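Local coordinates for penaeus monodon metallodensovirus major capsid protein (Penaeus monodon metallodensovirus, PDB 6WH7), which forms, in sixty copies, the icosahedral shell of a shrimp densovirus, a capsid that presumably encloses and protects the viral genome, at residues W178-M183 against S339-I344; V82-V87 against R184-V189; Y234-V239 against G331-I336. All blocks are in the same frame, centred on the assembly; numbering follows the deposited sequence.

Contact 1 (W178-M183 against S339-I344)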
loop_
_atom_site.group_PDB
_atom_site.type_symbol
_atom_site.label_atom_id
_atom_site.label_comp_id
_atom_site.label_asym_id
_atom_site.label_seq_id
_atom_site.Cartn_x
_atom_site.Cartn_y
_atom_site.Cartn_z
ATOM N N TRP A 178 -67.912 46.755 -74.587
ATOM C CA TRP A 178 -66.937 45.754 -74.161
ATOM C C TRP A 178 -67.015 44.536 -75.068
ATOM O O TRP A 178 -67.691 43.552 -74.737
ATOM C CB TRP A 178 -67.168 45.346 -72.711
ATOM C CG TRP A 178 -66.805 46.386 -71.731
ATOM C CD1 TRP A 178 -66.218 47.576 -71.989
ATOM C CD2 TRP A 178 -66.994 46.327 -70.320
ATOM N NE1 TRP A 178 -66.023 48.270 -70.829
ATOM C CE2 TRP A 178 -66.493 47.521 -69.785
ATOM C CE3 TRP A 178 -67.540 45.381 -69.456
ATOM C CZ2 TRP A 178 -66.522 47.795 -68.428
ATOM C CZ3 TRP A 178 -67.568 45.654 -68.116
ATOM C CH2 TRP A 178 -67.061 46.849 -67.612
ATOM N N PRO A 179 -66.344 44.562 -76.216
ATOM C CA PRO A 179 -66.344 43.389 -77.089
ATOM C C PRO A 179 -65.716 42.198 -76.391
ATOM O O PRO A 179 -64.692 42.319 -75.720
ATOM C CB PRO A 179 -65.505 43.845 -78.283
ATOM C CG PRO A 179 -65.613 45.310 -78.269
ATOM C CD PRO A 179 -65.630 45.687 -76.832
ATOM N N VAL A 180 -66.343 41.033 -76.547
ATOM C CA VAL A 180 -65.794 39.849 -75.912
ATOM C C VAL A 180 -64.561 39.380 -76.662
ATOM O O VAL A 180 -63.738 38.650 -76.105
ATOM C CB VAL A 180 -66.849 38.731 -75.828
ATOM C CG1 VAL A 180 -67.002 38.033 -77.158
ATOM C CG2 VAL A 180 -66.526 37.772 -74.744
ATOM N N SER A 181 -64.407 39.799 -77.918
ATOM C CA SER A 181 -63.236 39.477 -78.716
ATOM C C SER A 181 -62.044 40.347 -78.376
ATOM O O SER A 181 -60.936 40.071 -78.838
ATOM C CB SER A 181 -63.555 39.628 -80.197
ATOM O OG SER A 181 -63.848 40.976 -80.508
ATOM N N SER A 182 -62.258 41.411 -77.619
ATOM C CA SER A 182 -61.207 42.311 -77.187
ATOM C C SER A 182 -60.713 41.990 -75.787
ATOM O O SER A 182 -59.972 42.785 -75.209
ATOM C CB SER A 182 -61.697 43.748 -77.262
ATOM O OG SER A 182 -60.656 44.627 -76.923
ATOM N N MET A 183 -61.140 40.863 -75.221
ATOM C CA MET A 183 -61.058 40.647 -73.781
ATOM C C MET A 183 -59.630 40.731 -73.259
ATOM O O MET A 183 -59.374 41.375 -72.237
ATOM C CB MET A 183 -61.676 39.300 -73.428
ATOM C CG MET A 183 -61.738 39.035 -71.950
ATOM S SD MET A 183 -62.618 37.525 -71.563
ATOM C CE MET A 183 -64.287 38.045 -71.891
ATOM N N SER A 339 -71.705 40.109 -79.317
ATOM C CA SER A 339 -70.367 39.785 -78.850
ATOM C C SER A 339 -69.924 40.660 -77.686
ATOM O O SER A 339 -68.752 40.627 -77.313
ATOM C CB SER A 339 -69.371 39.907 -80.003
ATOM O OG SER A 339 -68.040 39.703 -79.563
ATOM N N LYS A 340 -70.815 41.476 -77.142
ATOM C CA LYS A 340 -70.440 42.579 -76.272
ATOM C C LYS A 340 -70.845 42.281 -74.837
ATOM O O LYS A 340 -71.979 41.871 -74.581
ATOM C CB LYS A 340 -71.091 43.862 -76.779
ATOM C CG LYS A 340 -70.591 44.220 -78.161
ATOM C CD LYS A 340 -71.313 45.392 -78.773
ATOM C CE LYS A 340 -70.656 45.793 -80.081
ATOM N NZ LYS A 340 -70.917 44.795 -81.153
ATOM N N ILE A 341 -69.915 42.484 -73.911
ATOM C CA ILE A 341 -70.163 42.238 -72.495
ATOM C C ILE A 341 -71.009 43.376 -71.942
ATOM O O ILE A 341 -70.644 44.548 -72.059
ATOM C CB ILE A 341 -68.849 42.108 -71.716
ATOM C CG1 ILE A 341 -68.029 40.936 -72.234
ATOM C CG2 ILE A 341 -69.131 41.912 -70.255
ATOM C CD1 ILE A 341 -66.661 40.861 -71.653
ATOM N N ASN A 342 -72.141 43.032 -71.335
ATOM C CA ASN A 342 -73.043 44.046 -70.804
ATOM C C ASN A 342 -72.522 44.619 -69.499
ATOM O O ASN A 342 -72.529 45.836 -69.297
ATOM C CB ASN A 342 -74.429 43.445 -70.604
ATOM C CG ASN A 342 -75.101 43.130 -71.901
ATOM O OD1 ASN A 342 -74.795 43.734 -72.923
ATOM N ND2 ASN A 342 -76.007 42.168 -71.882
ATOM N N ASN A 343 -72.081 43.752 -68.601
ATOM C CA ASN A 343 -71.514 44.172 -67.334
ATOM C C ASN A 343 -70.649 43.038 -66.819
ATOM O O ASN A 343 -70.762 41.898 -67.271
ATOM C CB ASN A 343 -72.608 44.565 -66.335
ATOM C CG ASN A 343 -73.590 43.447 -66.058
ATOM O OD1 ASN A 343 -73.218 42.289 -65.909
ATOM N ND2 ASN A 343 -74.866 43.789 -66.034
ATOM N N ILE A 344 -69.772 43.365 -65.880
ATOM C CA ILE A 344 -68.937 42.374 -65.223
ATOM C C ILE A 344 -69.227 42.432 -63.735
ATOM O O ILE A 344 -69.119 43.493 -63.113
ATOM C CB ILE A 344 -67.445 42.587 -65.508
ATOM C CG1 ILE A 344 -67.147 42.313 -66.978
ATOM C CG2 ILE A 344 -66.615 41.670 -64.658
ATOM C CD1 ILE A 344 -65.752 42.677 -67.391
#

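Contact 2 (V82-V87 against R184-V189)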
loop_
_atom_site.group_PDB
_atom_site.type_symbol
_atom_site.label_atom_id
_atom_site.label_comp_id
_atom_site.label_asym_id
_atom_site.label_seq_id
_atom_site.Cartn_x
_atom_site.Cartn_y
_atom_site.Cartn_z
ATOM N N VAL A 82 -61.079 47.510 -66.374
ATOM C CA VAL A 82 -61.661 46.391 -65.653
ATOM C C VAL A 82 -60.965 45.129 -66.127
ATOM O O VAL A 82 -61.042 44.782 -67.309
ATOM C CB VAL A 82 -63.174 46.313 -65.888
ATOM C CG1 VAL A 82 -63.764 45.149 -65.142
ATOM C CG2 VAL A 82 -63.820 47.608 -65.479
ATOM N N ILE A 83 -60.270 44.451 -65.224
ATOM C CA ILE A 83 -59.565 43.234 -65.605
ATOM C C ILE A 83 -60.586 42.107 -65.576
ATOM O O ILE A 83 -61.022 41.705 -64.491
ATOM C CB ILE A 83 -58.391 42.936 -64.663
ATOM C CG1 ILE A 83 -57.536 44.181 -64.456
ATOM C CG2 ILE A 83 -57.543 41.826 -65.219
ATOM C CD1 ILE A 83 -57.025 44.764 -65.695
ATOM N N PRO A 84 -60.980 41.555 -66.709
ATOM C CA PRO A 84 -61.981 40.483 -66.720
ATOM C C PRO A 84 -61.370 39.157 -66.290
ATOM O O PRO A 84 -61.524 38.136 -66.957
ATOM C CB PRO A 84 -62.431 40.457 -68.180
ATOM C CG PRO A 84 -61.241 40.873 -68.915
ATOM C CD PRO A 84 -60.501 41.851 -68.065
ATOM N N TRP A 85 -60.676 39.172 -65.165
ATOM C CA TRP A 85 -59.892 38.027 -64.745
ATOM C C TRP A 85 -60.747 37.004 -64.033
ATOM O O TRP A 85 -60.235 35.960 -63.630
ATOM C CB TRP A 85 -58.765 38.490 -63.830
ATOM C CG TRP A 85 -59.202 38.713 -62.429
ATOM C CD1 TRP A 85 -60.054 39.663 -61.976
ATOM C CD2 TRP A 85 -58.716 38.027 -61.276
ATOM N NE1 TRP A 85 -60.196 39.560 -60.616
ATOM C CE2 TRP A 85 -59.368 38.568 -60.165
ATOM C CE3 TRP A 85 -57.808 36.984 -61.081
ATOM C CZ2 TRP A 85 -59.139 38.109 -58.880
ATOM C CZ3 TRP A 85 -57.582 36.534 -59.810
ATOM C CH2 TRP A 85 -58.246 37.093 -58.722
ATOM N N ASN A 86 -62.025 37.296 -63.835
ATOM C CA ASN A 86 -62.961 36.335 -63.291
ATOM C C ASN A 86 -63.734 35.594 -64.364
ATOM O O ASN A 86 -64.609 34.796 -64.036
ATOM C CB ASN A 86 -63.913 37.005 -62.298
ATOM C CG ASN A 86 -64.672 38.150 -62.892
ATOM O OD1 ASN A 86 -64.289 38.702 -63.914
ATOM N ND2 ASN A 86 -65.772 38.513 -62.255
ATOM N N VAL A 87 -63.417 35.819 -65.627
ATOM C CA VAL A 87 -64.096 35.182 -66.742
ATOM C C VAL A 87 -63.240 34.020 -67.221
ATOM O O VAL A 87 -62.026 34.166 -67.387
ATOM C CB VAL A 87 -64.346 36.192 -67.873
ATOM C CG1 VAL A 87 -65.076 35.547 -69.018
ATOM C CG2 VAL A 87 -65.097 37.379 -67.343
ATOM N N ARG A 184 -58.681 40.080 -73.932
ATOM C CA ARG A 184 -57.364 39.937 -73.318
ATOM C C ARG A 184 -56.541 41.213 -73.372
ATOM O O ARG A 184 -55.828 41.516 -72.413
ATOM C CB ARG A 184 -56.586 38.787 -73.935
ATOM C CG ARG A 184 -57.027 37.441 -73.452
ATOM C CD ARG A 184 -56.131 36.396 -74.028
ATOM N NE ARG A 184 -54.759 36.593 -73.585
ATOM C CZ ARG A 184 -54.262 36.100 -72.462
ATOM N NH1 ARG A 184 -55.021 35.367 -71.670
ATOM N NH2 ARG A 184 -53.005 36.334 -72.140
ATOM N N GLU A 185 -56.587 41.973 -74.458
ATOM C CA GLU A 185 -55.995 43.300 -74.377
ATOM C C GLU A 185 -56.954 44.161 -73.583
ATOM O O GLU A 185 -58.126 44.286 -73.944
ATOM C CB GLU A 185 -55.706 43.895 -75.755
ATOM C CG GLU A 185 -56.877 44.381 -76.585
ATOM C CD GLU A 185 -57.589 43.264 -77.270
ATOM O OE1 GLU A 185 -57.297 42.102 -76.944
ATOM O OE2 GLU A 185 -58.414 43.540 -78.162
ATOM N N LEU A 186 -56.485 44.735 -72.488
ATOM C CA LEU A 186 -57.429 45.119 -71.451
ATOM C C LEU A 186 -57.891 46.516 -71.816
ATOM O O LEU A 186 -57.268 47.518 -71.476
ATOM C CB LEU A 186 -56.738 45.071 -70.098
ATOM C CG LEU A 186 -56.138 43.708 -69.759
ATOM C CD1 LEU A 186 -55.198 43.810 -68.591
ATOM C CD2 LEU A 186 -57.226 42.719 -69.451
ATOM N N ASP A 187 -59.009 46.567 -72.529
ATOM C CA ASP A 187 -59.628 47.807 -72.952
ATOM C C ASP A 187 -60.941 48.112 -72.259
ATOM O O ASP A 187 -61.569 49.118 -72.592
ATOM C CB ASP A 187 -59.825 47.807 -74.466
ATOM C CG ASP A 187 -60.615 46.628 -74.938
ATOM O OD1 ASP A 187 -60.839 45.703 -74.136
ATOM O OD2 ASP A 187 -61.026 46.628 -76.115
ATOM N N TYR A 188 -61.403 47.272 -71.341
ATOM C CA TYR A 188 -62.730 47.490 -70.787
ATOM C C TYR A 188 -62.629 48.619 -69.781
ATOM O O TYR A 188 -62.009 48.466 -68.727
ATOM C CB TYR A 188 -63.272 46.229 -70.126
ATOM C CG TYR A 188 -63.449 45.049 -71.041
ATOM C CD1 TYR A 188 -63.708 45.220 -72.384
ATOM C CD2 TYR A 188 -63.434 43.763 -70.542
ATOM C CE1 TYR A 188 -63.885 44.145 -73.210
ATOM C CE2 TYR A 188 -63.618 42.682 -71.361
ATOM C CZ TYR A 188 -63.845 42.878 -72.693
ATOM O OH TYR A 188 -64.034 41.802 -73.515
ATOM N N VAL A 189 -63.278 49.737 -70.077
ATOM C CA VAL A 189 -63.172 50.940 -69.270
ATOM C C VAL A 189 -64.499 51.165 -68.575
ATOM O O VAL A 189 -65.562 51.091 -69.199
ATOM C CB VAL A 189 -62.766 52.166 -70.108
ATOM C CG1 VAL A 189 -61.376 52.011 -70.622
ATOM C CG2 VAL A 189 -63.673 52.322 -71.272
#

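Contact 3 (Y234-V239 against G331-I336)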
loop_
_atom_site.group_PDB
_atom_site.type_symbol
_atom_site.label_atom_id
_atom_site.label_comp_id
_atom_site.label_asym_id
_atom_site.label_seq_id
_atom_site.Cartn_x
_atom_site.Cartn_y
_atom_site.Cartn_z
ATOM N N TYR A 234 -67.151 26.063 -71.082
ATOM C CA TYR A 234 -67.479 27.152 -70.171
ATOM C C TYR A 234 -68.452 28.130 -70.811
ATOM O O TYR A 234 -69.438 28.522 -70.181
ATOM C CB TYR A 234 -66.206 27.846 -69.683
ATOM C CG TYR A 234 -65.327 28.401 -70.766
ATOM C CD1 TYR A 234 -65.501 29.687 -71.239
ATOM C CD2 TYR A 234 -64.310 27.646 -71.299
ATOM C CE1 TYR A 234 -64.701 30.187 -72.225
ATOM C CE2 TYR A 234 -63.513 28.134 -72.289
ATOM C CZ TYR A 234 -63.702 29.407 -72.743
ATOM O OH TYR A 234 -62.890 29.901 -73.733
ATOM N N GLY A 235 -68.218 28.515 -72.060
ATOM C CA GLY A 235 -69.227 29.257 -72.786
ATOM C C GLY A 235 -69.564 30.610 -72.200
ATOM O O GLY A 235 -70.699 30.823 -71.772
ATOM N N ASN A 236 -68.576 31.499 -72.132
ATOM C CA ASN A 236 -68.679 32.825 -71.505
ATOM C C ASN A 236 -69.328 32.744 -70.124
ATOM O O ASN A 236 -70.240 33.489 -69.777
ATOM C CB ASN A 236 -69.352 33.868 -72.425
ATOM C CG ASN A 236 -70.810 33.589 -72.749
ATOM O OD1 ASN A 236 -71.593 33.161 -71.915
ATOM N ND2 ASN A 236 -71.180 33.870 -73.986
ATOM N N ALA A 237 -68.790 31.846 -69.318
ATOM C CA ALA A 237 -69.075 31.749 -67.902
ATOM C C ALA A 237 -67.947 32.390 -67.113
ATOM O O ALA A 237 -66.793 32.397 -67.544
ATOM C CB ALA A 237 -69.232 30.292 -67.477
ATOM N N TYR A 238 -68.291 32.955 -65.963
ATOM C CA TYR A 238 -67.265 33.322 -65.007
ATOM C C TYR A 238 -66.560 32.064 -64.530
ATOM O O TYR A 238 -67.069 30.952 -64.674
ATOM C CB TYR A 238 -67.862 34.042 -63.804
ATOM C CG TYR A 238 -68.504 35.367 -64.092
ATOM C CD1 TYR A 238 -67.750 36.522 -64.150
ATOM C CD2 TYR A 238 -69.869 35.472 -64.255
ATOM C CE1 TYR A 238 -68.330 37.733 -64.391
ATOM C CE2 TYR A 238 -70.454 36.683 -64.496
ATOM C CZ TYR A 238 -69.679 37.810 -64.565
ATOM O OH TYR A 238 -70.257 39.025 -64.812
ATOM N N VAL A 239 -65.368 32.233 -63.970
ATOM C CA VAL A 239 -64.711 31.063 -63.406
ATOM C C VAL A 239 -65.614 30.694 -62.239
ATOM O O VAL A 239 -66.257 31.584 -61.667
ATOM C CB VAL A 239 -63.271 31.325 -62.938
ATOM C CG1 VAL A 239 -62.537 32.300 -63.849
ATOM C CG2 VAL A 239 -63.216 31.642 -61.477
ATOM N N GLY A 331 -71.654 27.448 -63.767
ATOM C CA GLY A 331 -72.629 28.056 -62.892
ATOM C C GLY A 331 -73.283 29.334 -63.350
ATOM O O GLY A 331 -74.508 29.404 -63.472
ATOM N N SER A 332 -72.485 30.353 -63.603
ATOM C CA SER A 332 -73.016 31.667 -63.898
ATOM C C SER A 332 -72.251 32.249 -65.064
ATOM O O SER A 332 -71.040 32.057 -65.183
ATOM C CB SER A 332 -72.916 32.588 -62.704
ATOM O OG SER A 332 -71.565 32.820 -62.393
ATOM N N LEU A 333 -72.966 32.958 -65.916
ATOM C CA LEU A 333 -72.426 33.450 -67.162
ATOM C C LEU A 333 -72.193 34.944 -67.052
ATOM O O LEU A 333 -72.929 35.652 -66.364
ATOM C CB LEU A 333 -73.383 33.166 -68.314
ATOM C CG LEU A 333 -73.806 31.714 -68.479
ATOM C CD1 LEU A 333 -74.757 31.595 -69.642
ATOM C CD2 LEU A 333 -72.620 30.808 -68.641
ATOM N N VAL A 334 -71.154 35.420 -67.727
ATOM C CA VAL A 334 -71.040 36.850 -67.931
ATOM C C VAL A 334 -72.197 37.286 -68.815
ATOM O O VAL A 334 -72.667 36.535 -69.676
ATOM C CB VAL A 334 -69.682 37.216 -68.551
ATOM C CG1 VAL A 334 -68.576 36.711 -67.684
ATOM C CG2 VAL A 334 -69.550 36.626 -69.913
ATOM N N SER A 335 -72.686 38.494 -68.588
ATOM C CA SER A 335 -73.821 38.969 -69.361
ATOM C C SER A 335 -73.321 39.399 -70.731
ATOM O O SER A 335 -72.534 40.340 -70.846
ATOM C CB SER A 335 -74.512 40.118 -68.639
ATOM O OG SER A 335 -75.612 40.596 -69.385
ATOM N N ILE A 336 -73.788 38.713 -71.768
ATOM C CA ILE A 336 -73.352 38.936 -73.138
ATOM C C ILE A 336 -74.587 39.138 -73.993
ATOM O O ILE A 336 -75.503 38.311 -73.968
ATOM C CB ILE A 336 -72.540 37.752 -73.694
ATOM C CG1 ILE A 336 -71.334 37.441 -72.827
ATOM C CG2 ILE A 336 -72.061 38.057 -75.089
ATOM C CD1 ILE A 336 -70.367 38.517 -72.793
#

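Contact 1 (W178-M183 against S339-I344)
Trp178 and Ile341 meet where the end of strand 169-179 runs beside strand 340-345, and the two sides of this pairing are filled very differently. The close side is apolar. Trp178 CB lies 3.8 Å from Ile341 CB, and Ile341 CG2 sits at the edge of the indole, in its plane, 3.9 Å from Trp178 CE3. Further along the ring, Ile344 crosses obliquely, its CG1 lying 3.6 Å from Trp178 CZ3. The indole reaches this position with CG anti to its own carbonyl carbon (chi1 -71°). Tyr188 stacks on it, and Trp178 NE1 is bonded to Val189 O, so its polar edge is satisfied elsewhere in the chain. Met183 completes the patch: extended through CG and SD, then bent at chi3 (-73°), it brings CE within 3.7 Å of Ile341 CD1.

The other side is looser. Pro179 pairs with Lys340 as an antiparallel non-hydrogen-bonded couple, and there the proline ring remains partly exposed while the lysine chain leads off and is exposed. Two backbone bonds, one before and one after this pair, join the segments: Ile341 N donates to Trp178 O (2.6 Å), and Val180 N donates to Ser339 O (2.6 Å) nearly in line with the carbonyl. Beyond Val180 the chain turns away, Ser182 N bonding back to Pro179 O at 3.2 Å.

The chemistry thus divides the work: two main-chain bonds join the segments, whereas apolar side chains supply most of the packing, with the indole, Ile341 and Met183 lying against Tyr188 and Met183 also touching Pro84.

Contact 2 (V82-V87 against R184-V189)
Pro84, the centre of an inverse gamma turn, packs against both Leu186 and Tyr188 beside strand 79-83. The strand belongs to the sheet that corresponds by topology to CHEF of the viral jelly roll, with the short strand 189-191 added at its edge. A type I turn from Pro84 to Val87 follows at once, so the chain leaves the sheet through two turns that share the proline.

One main-chain bond joins the segments, Val82 N to Tyr188 O (2.7 Å, 166° at the hydrogen). The rest of the contact is made by side chains. Ile83 starts out pointing away from 184-189, but chi2 of -56° swings its CD1 back to within 3.6 Å of Leu186 CD1. The other leucine branch, CD2, rests 3.7 Å from Pro84 CD, so the fork of Leu186 touches two successive residues. Leu186 also reaches Val70 on strand 59-75, which links this patch to the opposing sheet.

Every residue that touches here is buried, an example of how, across a contact, an irregular segment can be joined to its neighbour by apolar side chains and one backbone bond. Tyr188 keeps its hydroxyl satisfied at Pro179 O, outside the contact, while its ring crosses the pyrrolidine at about a right angle, with Tyr188 CE2 3.9 Å from Pro84 CG.

Contact 3 (Y234-V239 against G331-I336)
A single beta bridge between Ala237 and Leu333 joins the long loop between strands 229-230 and 257-262 to the segment leading into strand 335-337. Two backbone bonds flank it: Val334 N to Asn236 O and Tyr238 N to Ser332 O, each 3.0 Å. Both are bent, with angles of 137° and 140° at the hydrogen.

Side chains pack around the bridge. Tyr238, its CG anti to the carbonyl carbon (chi1 -64°), presents one ring face to Val334, whose CG1 stands 3.4 Å from the centroid of the Tyr238 ring, over its centre. This is a CH-pi contact. The other branch, Val334 CG2, meets Asn236 CB at 3.7 Å. The exposed Leu333 sets CD2 3.6 Å from Ala237 CB.

Tyr238 OH is bonded to Gln345 N, so the ring is gripped at its far end as well as covered on one face. Ala237 also forms a backbone bond with Met88, and Val239 with Asn86, fastening the same loop to the chain around helix 88-92. The arrangement joins the GH loop of the jelly roll to the C-terminal extension after its last strand, consistent with the long loops of parvoviral capsid proteins.

How the contacts relate
From the N terminus, 82-87 comes first, and contact 2 closes its loop when the chain reaches 184-189. Contact 1 has by then opened at 178-183 and closes only at 339-344, so the two cross. Contact 3, between 234-239 and 331-336, is nested inside the loop of contact 1 and follows contact 2 in series. The three are also joined in space: Ile341 CD1 packs on Tyr188 OH between contacts 1 and 2, Asn342 N meets Ser335 O between contacts 1 and 3, and Val87 CG2 touches Val334 CG1 between contacts 2 and 3. Together they tie the edge of a jelly-roll sheet to its long connections and the C-terminal strands.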